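Local coordinates for enoyl-CoA hydratase/isomerase family protein (PDB 3OT6) that probably acts on acyl-CoA thioesters, as in other members of the enoyl-CoA hydratase/isomerase family, although its own substrate and reaction are not established, at residues A87-C101 with A107-R119. Numbering follows the deposited sequence.
Sequences ARRMLSHPFPIIVAC and AKGAFLLLSADYR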
loop_
_atom_site.group_PDB
_atom_site.type_symbol
_atom_site.label_atom_id
_atom_site.label_comp_id
_atom_site.label_asym_id
_atom_site.label_seq_id
_atom_site.Cartn_x
_atom_site.Cartn_y
_atom_site.Cartn_z
ATOM N N ALA A 87 6.285 -0.213 -3.730
ATOM C CA ALA A 87 5.430 0.994 -3.665
ATOM C C ALA A 87 5.568 1.819 -4.984
ATOM O O ALA A 87 4.585 2.316 -5.538
ATOM C CB ALA A 87 5.747 1.895 -2.398
ATOM N N ARG A 88 6.781 2.006 -5.443
ATOM C CA ARG A 88 7.028 2.713 -6.669
ATOM C C ARG A 88 6.360 1.962 -7.863
ATOM O O ARG A 88 5.852 2.566 -8.792
ATOM C CB ARG A 88 8.536 2.839 -6.870
ATOM C CG ARG A 88 8.897 3.876 -7.883
ATOM C CD ARG A 88 9.722 3.238 -8.926
ATOM N NE ARG A 88 10.320 4.170 -9.862
ATOM C CZ ARG A 88 9.922 4.272 -11.125
ATOM N NH1 ARG A 88 8.937 3.485 -11.558
ATOM N NH2 ARG A 88 10.495 5.151 -11.933
ATOM N N ARG A 89 6.307 0.646 -7.825
ATOM C CA ARG A 89 5.763 -0.052 -8.969
ATOM C C ARG A 89 4.273 0.142 -8.946
ATOM O O ARG A 89 3.680 0.375 -9.973
ATOM C CB ARG A 89 6.119 -1.539 -8.957
ATOM C CG ARG A 89 5.333 -2.317 -9.957
ATOM C CD ARG A 89 5.580 -3.800 -9.861
ATOM N NE ARG A 89 4.970 -4.431 -11.018
ATOM C CZ ARG A 89 5.011 -5.718 -11.273
ATOM N NH1 ARG A 89 5.626 -6.546 -10.453
ATOM N NH2 ARG A 89 4.450 -6.159 -12.363
HETATM N N MSE A 90 3.672 0.120 -7.760
HETATM C CA MSE A 90 2.233 0.291 -7.663
HETATM C C MSE A 90 1.807 1.648 -8.142
HETATM O O MSE A 90 0.750 1.796 -8.742
HETATM C CB MSE A 90 1.736 0.075 -6.231
HETATM C CG MSE A 90 1.755 -1.364 -5.807
HETATM SE SE MSE A 90 1.460 -1.657 -3.881
HETATM C CE MSE A 90 -0.433 -1.135 -3.663
ATOM N N LEU A 91 2.604 2.655 -7.852
ATOM C CA LEU A 91 2.249 4.029 -8.238
ATOM C C LEU A 91 2.501 4.235 -9.723
ATOM O O LEU A 91 2.047 5.219 -10.321
ATOM C CB LEU A 91 3.054 5.028 -7.436
ATOM C CG LEU A 91 2.617 5.152 -5.969
ATOM C CD1 LEU A 91 3.770 5.757 -5.172
ATOM C CD2 LEU A 91 1.436 6.065 -5.949
ATOM N N SER A 92 3.225 3.305 -10.337
ATOM C CA SER A 92 3.432 3.463 -11.782
ATOM C C SER A 92 2.690 2.354 -12.559
ATOM O O SER A 92 2.841 2.248 -13.754
ATOM C CB SER A 92 4.891 3.603 -12.169
ATOM O OG SER A 92 5.604 2.566 -11.645
ATOM N N HIS A 93 1.773 1.657 -11.884
ATOM C CA HIS A 93 1.089 0.580 -12.506
ATOM C C HIS A 93 0.210 1.053 -13.682
ATOM O O HIS A 93 -0.542 2.011 -13.555
ATOM C CB HIS A 93 0.252 -0.148 -11.451
ATOM C CG HIS A 93 -0.258 -1.482 -11.899
ATOM N ND1 HIS A 93 0.592 -2.544 -12.165
ATOM C CD2 HIS A 93 -1.519 -1.917 -12.169
ATOM C CE1 HIS A 93 -0.127 -3.591 -12.531
ATOM N NE2 HIS A 93 -1.409 -3.236 -12.557
ATOM N N PRO A 94 0.205 0.313 -14.786
ATOM C CA PRO A 94 -0.514 0.817 -15.965
ATOM C C PRO A 94 -2.047 0.833 -15.887
ATOM O O PRO A 94 -2.693 1.501 -16.701
ATOM C CB PRO A 94 0.024 -0.030 -17.115
ATOM C CG PRO A 94 0.587 -1.267 -16.504
ATOM C CD PRO A 94 0.995 -0.891 -15.058
ATOM N N PHE A 95 -2.618 0.186 -14.877
ATOM C CA PHE A 95 -4.072 0.184 -14.663
ATOM C C PHE A 95 -4.336 0.618 -13.198
ATOM O O PHE A 95 -3.414 0.575 -12.360
ATOM C CB PHE A 95 -4.691 -1.220 -14.968
ATOM C CG PHE A 95 -4.334 -1.716 -16.300
ATOM C CD1 PHE A 95 -5.137 -1.414 -17.393
ATOM C CD2 PHE A 95 -3.143 -2.412 -16.502
ATOM C CE1 PHE A 95 -4.772 -1.814 -18.660
ATOM C CE2 PHE A 95 -2.759 -2.803 -17.766
ATOM C CZ PHE A 95 -3.570 -2.481 -18.855
ATOM N N PRO A 96 -5.579 1.031 -12.896
ATOM C CA PRO A 96 -5.893 1.565 -11.602
ATOM C C PRO A 96 -5.683 0.527 -10.492
ATOM O O PRO A 96 -6.045 -0.636 -10.670
ATOM C CB PRO A 96 -7.385 1.944 -11.749
ATOM C CG PRO A 96 -7.523 2.311 -13.256
ATOM C CD PRO A 96 -6.721 1.170 -13.835
ATOM N N ILE A 97 -5.077 0.932 -9.376
ATOM C CA ILE A 97 -5.015 0.107 -8.184
ATOM C C ILE A 97 -5.914 0.650 -7.052
ATOM O O ILE A 97 -5.790 1.829 -6.615
ATOM C CB ILE A 97 -3.583 -0.098 -7.715
ATOM C CG1 ILE A 97 -2.751 -0.718 -8.840
ATOM C CG2 ILE A 97 -3.548 -1.069 -6.497
ATOM C CD1 ILE A 97 -1.290 -0.951 -8.468
ATOM N N ILE A 98 -6.851 -0.207 -6.623
ATOM C CA ILE A 98 -7.721 0.041 -5.486
ATOM C C ILE A 98 -7.147 -0.725 -4.320
ATOM O O ILE A 98 -6.730 -1.895 -4.448
ATOM C CB ILE A 98 -9.154 -0.432 -5.756
ATOM C CG1 ILE A 98 -9.696 0.211 -7.028
ATOM C CG2 ILE A 98 -10.093 -0.075 -4.617
ATOM C CD1 ILE A 98 -11.136 -0.358 -7.490
ATOM N N VAL A 99 -7.051 -0.063 -3.185
ATOM C CA VAL A 99 -6.694 -0.792 -1.965
ATOM C C VAL A 99 -7.937 -0.768 -1.121
ATOM O O VAL A 99 -8.517 0.328 -0.848
ATOM C CB VAL A 99 -5.464 -0.187 -1.207
ATOM C CG1 VAL A 99 -5.227 -0.943 0.132
ATOM C CG2 VAL A 99 -4.247 -0.277 -2.097
ATOM N N ALA A 100 -8.370 -1.968 -0.770
ATOM C CA ALA A 100 -9.579 -2.179 0.001
ATOM C C ALA A 100 -9.122 -2.659 1.369
ATOM O O ALA A 100 -8.772 -3.862 1.536
ATOM C CB ALA A 100 -10.447 -3.233 -0.663
ATOM N N CYS A 101 -9.136 -1.771 2.356
ATOM C CA CYS A 101 -8.499 -2.104 3.605
ATOM C C CYS A 101 -9.523 -2.693 4.578
ATOM O O CYS A 101 -10.445 -1.991 4.963
ATOM C CB CYS A 101 -7.779 -0.872 4.169
ATOM S SG CYS A 101 -7.414 -1.015 5.908
ATOM N N ALA A 107 2.146 1.073 9.538
ATOM C CA ALA A 107 3.549 1.137 9.052
ATOM C C ALA A 107 3.492 0.786 7.546
ATOM O O ALA A 107 2.634 1.360 6.871
ATOM C CB ALA A 107 4.481 0.223 9.873
ATOM N N LYS A 108 4.334 -0.136 7.029
ATOM C CA LYS A 108 4.299 -0.507 5.598
ATOM C C LYS A 108 2.865 -0.859 5.185
ATOM O O LYS A 108 2.442 -0.527 4.077
ATOM C CB LYS A 108 5.288 -1.641 5.232
ATOM C CG LYS A 108 5.409 -1.954 3.714
ATOM C CD LYS A 108 6.154 -0.814 2.939
ATOM C CE LYS A 108 6.052 -0.880 1.359
ATOM N NZ LYS A 108 6.614 0.499 0.833
ATOM N N GLY A 109 2.092 -1.482 6.053
ATOM C CA GLY A 109 0.709 -1.728 5.661
ATOM C C GLY A 109 -0.015 -0.407 5.345
ATOM O O GLY A 109 -0.862 -0.340 4.449
ATOM N N ALA A 110 0.270 0.655 6.084
ATOM C CA ALA A 110 -0.372 1.909 5.722
ATOM C C ALA A 110 0.320 2.557 4.482
ATOM O O ALA A 110 -0.327 3.339 3.760
ATOM C CB ALA A 110 -0.452 2.892 6.913
ATOM N N PHE A 111 1.603 2.262 4.244
ATOM C CA PHE A 111 2.206 2.670 2.996
ATOM C C PHE A 111 1.555 2.085 1.757
ATOM O O PHE A 111 1.596 2.684 0.682
ATOM C CB PHE A 111 3.696 2.473 2.992
ATOM C CG PHE A 111 4.405 3.502 3.834
ATOM C CD1 PHE A 111 4.245 4.877 3.563
ATOM C CD2 PHE A 111 5.194 3.130 4.905
ATOM C CE1 PHE A 111 4.912 5.866 4.365
ATOM C CE2 PHE A 111 5.827 4.072 5.693
ATOM C CZ PHE A 111 5.690 5.444 5.446
ATOM N N LEU A 112 0.927 0.931 1.885
ATOM C CA LEU A 112 0.279 0.367 0.720
ATOM C C LEU A 112 -0.861 1.276 0.291
ATOM O O LEU A 112 -1.082 1.399 -0.922
ATOM C CB LEU A 112 -0.264 -1.040 0.961
ATOM C CG LEU A 112 0.725 -2.124 1.323
ATOM C CD1 LEU A 112 -0.094 -3.452 1.506
ATOM C CD2 LEU A 112 1.717 -2.240 0.233
ATOM N N LEU A 113 -1.590 1.877 1.249
ATOM C CA LEU A 113 -2.689 2.828 0.929
ATOM C C LEU A 113 -2.218 4.147 0.256
ATOM O O LEU A 113 -3.002 4.840 -0.442
ATOM C CB LEU A 113 -3.532 3.162 2.168
ATOM C CG LEU A 113 -4.135 2.006 3.004
ATOM C CD1 LEU A 113 -4.342 2.484 4.448
ATOM C CD2 LEU A 113 -5.437 1.540 2.337
ATOM N N LEU A 114 -0.966 4.505 0.512
ATOM C CA LEU A 114 -0.347 5.663 -0.050
ATOM C C LEU A 114 0.271 5.354 -1.434
ATOM O O LEU A 114 0.880 6.231 -2.052
ATOM C CB LEU A 114 0.707 6.206 0.936
ATOM C CG LEU A 114 0.135 6.628 2.314
ATOM C CD1 LEU A 114 1.117 7.465 3.145
ATOM C CD2 LEU A 114 -1.195 7.385 2.207
ATOM N N SER A 115 0.080 4.134 -1.940
ATOM C CA SER A 115 0.740 3.719 -3.159
ATOM C C SER A 115 -0.285 3.401 -4.267
ATOM O O SER A 115 0.056 2.787 -5.244
ATOM C CB SER A 115 1.526 2.445 -2.872
ATOM O OG SER A 115 2.530 2.706 -1.923
ATOM N N ALA A 116 -1.534 3.789 -4.111
ATOM C CA ALA A 116 -2.606 3.242 -4.914
ATOM C C ALA A 116 -3.384 4.418 -5.531
ATOM O O ALA A 116 -3.153 5.609 -5.197
ATOM C CB ALA A 116 -3.555 2.419 -3.993
ATOM N N ASP A 117 -4.381 4.070 -6.336
ATOM C CA ASP A 117 -5.169 5.067 -7.056
ATOM C C ASP A 117 -6.447 5.477 -6.351
ATOM O O ASP A 117 -6.909 6.590 -6.554
ATOM C CB ASP A 117 -5.402 4.586 -8.455
ATOM C CG ASP A 117 -4.093 4.495 -9.201
ATOM O OD1 ASP A 117 -3.468 5.603 -9.366
ATOM O OD2 ASP A 117 -3.664 3.343 -9.534
ATOM N N TYR A 118 -6.976 4.574 -5.522
ATOM C CA TYR A 118 -8.207 4.764 -4.804
ATOM C C TYR A 118 -8.091 3.865 -3.543
ATOM O O TYR A 118 -7.609 2.692 -3.635
ATOM C CB TYR A 118 -9.462 4.331 -5.666
ATOM C CG TYR A 118 -10.720 4.929 -5.065
ATOM C CD1 TYR A 118 -11.180 6.172 -5.494
ATOM C CD2 TYR A 118 -11.357 4.329 -3.988
ATOM C CE1 TYR A 118 -12.283 6.794 -4.904
ATOM C CE2 TYR A 118 -12.503 4.946 -3.358
ATOM C CZ TYR A 118 -12.936 6.182 -3.825
ATOM O OH TYR A 118 -13.993 6.858 -3.264
ATOM N N ARG A 119 -8.559 4.349 -2.390
ATOM C CA ARG A 119 -8.398 3.573 -1.142
ATOM C C ARG A 119 -9.679 3.527 -0.394
ATOM O O ARG A 119 -10.275 4.549 -0.160
ATOM C CB ARG A 119 -7.322 4.190 -0.232
ATOM C CG ARG A 119 -5.882 4.066 -0.753
ATOM C CD ARG A 119 -5.460 5.188 -1.701
ATOM N NE ARG A 119 -6.100 6.459 -1.339
ATOM C CZ ARG A 119 -5.586 7.351 -0.476
ATOM N NH1 ARG A 119 -4.369 7.161 0.067
ATOM N NH2 ARG A 119 -6.292 8.453 -0.169
#
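V99 and A116 pack tightly where strand 97-100 passes the turn that follows helix 108-113. V99 splits its branches between two partners. V99 CG1, anti to the backbone N (chi1 175°), meets L113 CD2 at 3.3 Å, and the two side chains cross at about a right angle. V99 CG2 meets A116 CB at 3.4 Å. L113 CD2 also touches C101 CB, further along the same segment as V99.

Beside this apolar group the two strands pair in parallel. V99 N gives Y118 O a nearly straight bond of 2.8 Å. I97 O takes two donors: D117 N at 2.7 Å, in the carbonyl plane, and Y118 N at 3.2 Å, tilted from it. D117, just before strand 118-122, adds a side-chain bond to this pairing. D117 OD2 accepts from I97 N at 2.8 Å through the anti lone pair, with an N-H...O angle of 170°. The carboxylate, rather than a main-chain carbonyl of 107-119, receives this N-H. It also forms salt bridges with K209 and R213 of helix 202-230, which probably favour its charged form.

Helix 73-91 covers the other side of the turn. M90 CB lies 3.3 Å from S115 O, and L91 sets CG and CD2 against the backbone of S115. S115 OG bonds back to F111 O and rests on A87 CB. The M90 SE and L112 CD2 pair is looser, at 4.2 Å. The more open side is at D117 and Y118, which are partly exposed; Y118 touches I98 through its CB, while its ring extends outward.

Strands 97-100 and 118-122 are neighbours in the larger mixed sheet of this crotonase-like fold, and helix 108-113 follows strand 103-106 of the second sheet. In crotonase relatives a backbone N-H at the start of the matching helix helps form the oxyanion hole, probably also here.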